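Side-chain contact in Anapc5 protein (Xenopus laevis, PDB 5BPZ), which is a subunit of the anaphase-promoting complex (APC/C), the large ubiquitin ligase that drives cell-cycle progression, and is represented here by its helical N-terminal domain: residues K60-L63 with P64-G68. Numbering follows the deposited sequence.
Sequences KQIL and PLLQG
Ile62 and Leu66 meet one turn apart on helix 52-67, at a proline kink near its C-terminal end: CG2 of Ile62 lies 3.8 Å from CD1 of Leu66. The other branch of Ile62 serves a second leucine, CG1 approaching CD1 of Leu65 at 4.0 Å, so its beta-branched side chain spans two neighbours of the next turn. Its chi1 of -112° lies off the staggered values while CG1 and CG2 face Leu65 and Leu66.

Pro64 probably causes the kink, in which neither its own N nor that of Leu65 bonds to the turn before. It has no N-H for Lys60 O, and its ring carbon CD sits 3.5 Å from Gln61 O, the acceptor a regular helix would give Leu65 N. Leu65 N donates instead to Ile62 O over 3.0 Å, and Leu66 N likewise bonds three residues back, to Leu63 O, also at 3.0 Å. Gln67 N, weakly, returns to the four-residue step with that same oxygen. Beyond this apolar patch, Ile62 and Leu65 both pack on Leu40 of helix 32-46, while Leu63 and Leu66 share Val130 of helix 129-142; aliphatic side chains suit these faces between helices of an all-helical domain. Tyr33 OH is hydrogen-bonded to Leu65 O. Gly68 then leaves helical geometry, yet its N still donates to Pro64 O at 2.8 Å.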
ATOM      1  N   LYS A  60       6.406  -3.277 -13.620  1.00 52.35           N
ATOM      2  CA  LYS A  60       5.944  -2.631 -14.852  1.00 53.70           C
ATOM      3  C   LYS A  60       4.422  -2.843 -14.984  1.00 55.98           C
ATOM      4  O   LYS A  60       3.697  -1.915 -15.342  1.00 56.04           O
ATOM      5  CB  LYS A  60       6.649  -3.221 -16.096  1.00 59.35           C
ATOM      6  CG  LYS A  60       8.164  -3.034 -16.143  1.00 79.79           C
ATOM      7  CD  LYS A  60       8.781  -3.868 -17.266  1.00 94.24           C
ATOM      8  CE  LYS A  60      10.289  -3.961 -17.193  1.00107.37           C
ATOM      9  NZ  LYS A  60      10.955  -2.739 -17.717  1.00117.01           N
ATOM     10  N   GLN A  61       3.955  -4.070 -14.705  1.00 51.63           N
ATOM     11  CA  GLN A  61       2.550  -4.467 -14.793  1.00 52.28           C
ATOM     12  C   GLN A  61       1.666  -3.702 -13.788  1.00 54.46           C
ATOM     13  O   GLN A  61       0.495  -3.447 -14.075  1.00 54.43           O
ATOM     14  CB  GLN A  61       2.440  -5.997 -14.597  1.00 54.59           C
ATOM     15  CG  GLN A  61       1.065  -6.604 -14.896  1.00 76.59           C
ATOM     16  CD  GLN A  61       1.103  -8.102 -15.087  1.00105.40           C
ATOM     17  OE1 GLN A  61       1.696  -8.849 -14.300  1.00101.58           O
ATOM     18  NE2 GLN A  61       0.447  -8.582 -16.135  1.00102.56           N
ATOM     19  N   ILE A  62       2.251  -3.305 -12.642  1.00 49.83           N
ATOM     20  CA  ILE A  62       1.579  -2.630 -11.531  1.00 48.04           C
ATOM     21  C   ILE A  62       1.434  -1.106 -11.718  1.00 50.79           C
ATOM     22  O   ILE A  62       0.558  -0.522 -11.076  1.00 49.93           O
ATOM     23  CB  ILE A  62       2.313  -3.030 -10.202  1.00 50.26           C
ATOM     24  CG1 ILE A  62       1.414  -3.913  -9.317  1.00 49.98           C
ATOM     25  CG2 ILE A  62       2.924  -1.856  -9.412  1.00 49.53           C
ATOM     26  CD1 ILE A  62       1.026  -5.281  -9.943  1.00 55.25           C
ATOM     27  N   LEU A  63       2.229  -0.482 -12.618  1.00 47.38           N
ATOM     28  CA  LEU A  63       2.237   0.970 -12.860  1.00 48.04           C
ATOM     29  C   LEU A  63       0.839   1.650 -12.965  1.00 51.22           C
ATOM     30  O   LEU A  63       0.698   2.689 -12.315  1.00 50.91           O
ATOM     31  CB  LEU A  63       3.113   1.361 -14.065  1.00 50.92           C
ATOM     32  CG  LEU A  63       4.633   1.149 -13.898  1.00 56.33           C
ATOM     33  CD1 LEU A  63       5.396   1.784 -15.035  1.00 59.12           C
ATOM     34  CD2 LEU A  63       5.148   1.690 -12.554  1.00 58.08           C
ATOM     35  N   PRO A  64      -0.207   1.117 -13.674  1.00 46.49           N
ATOM     36  CA  PRO A  64      -1.523   1.805 -13.682  1.00 45.88           C
ATOM     37  C   PRO A  64      -2.188   2.022 -12.310  1.00 45.58           C
ATOM     38  O   PRO A  64      -3.032   2.903 -12.197  1.00 46.38           O
ATOM     39  CB  PRO A  64      -2.385   0.904 -14.575  1.00 48.98           C
ATOM     40  CG  PRO A  64      -1.410   0.167 -15.423  1.00 54.76           C
ATOM     41  CD  PRO A  64      -0.255  -0.094 -14.522  1.00 48.42           C
ATOM     42  N   LEU A  65      -1.823   1.225 -11.286  1.00 38.67           N
ATOM     43  CA  LEU A  65      -2.344   1.344  -9.920  1.00 37.14           C
ATOM     44  C   LEU A  65      -1.809   2.605  -9.219  1.00 43.61           C
ATOM     45  O   LEU A  65      -2.489   3.174  -8.364  1.00 42.49           O
ATOM     46  CB  LEU A  65      -2.000   0.105  -9.083  1.00 34.88           C
ATOM     47  CG  LEU A  65      -2.667  -1.220  -9.477  1.00 39.75           C
ATOM     48  CD1 LEU A  65      -2.153  -2.364  -8.612  1.00 37.43           C
ATOM     49  CD2 LEU A  65      -4.205  -1.141  -9.386  1.00 41.30           C
ATOM     50  N   LEU A  66      -0.590   3.023  -9.588  1.00 42.24           N
ATOM     51  CA  LEU A  66       0.109   4.180  -9.038  1.00 44.02           C
ATOM     52  C   LEU A  66      -0.398   5.466  -9.685  1.00 51.92           C
ATOM     53  O   LEU A  66      -0.400   6.525  -9.057  1.00 52.07           O
ATOM     54  CB  LEU A  66       1.616   4.024  -9.317  1.00 44.63           C
ATOM     55  CG  LEU A  66       2.470   3.218  -8.327  1.00 48.19           C
ATOM     56  CD1 LEU A  66       2.121   1.727  -8.325  1.00 46.72           C
ATOM     57  CD2 LEU A  66       3.923   3.337  -8.686  1.00 52.71           C
ATOM     58  N   GLN A  67      -0.835   5.356 -10.942  1.00 51.68           N
ATOM     59  CA  GLN A  67      -1.303   6.457 -11.780  1.00 55.44           C
ATOM     60  C   GLN A  67      -2.830   6.644 -11.814  1.00 60.36           C
ATOM     61  O   GLN A  67      -3.301   7.751 -12.077  1.00 63.34           O
ATOM     62  CB  GLN A  67      -0.756   6.271 -13.211  1.00 58.87           C
ATOM     63  CG  GLN A  67       0.773   6.264 -13.285  1.00 75.56           C
ATOM     64  CD  GLN A  67       1.290   5.818 -14.629  1.00 99.57           C
ATOM     65  OE1 GLN A  67       1.666   4.655 -14.822  1.00 93.54           O
ATOM     66  NE2 GLN A  67       1.351   6.740 -15.582  1.00 96.73           N
ATOM     67  N   GLY A  68      -3.575   5.572 -11.572  1.00 54.48           N
ATOM     68  CA  GLY A  68      -5.032   5.567 -11.650  1.00 54.96           C
ATOM     69  C   GLY A  68      -5.784   6.168 -10.478  1.00 57.68           C
ATOM     70  O   GLY A  68      -5.172   6.650  -9.517  1.00 56.90           O
TER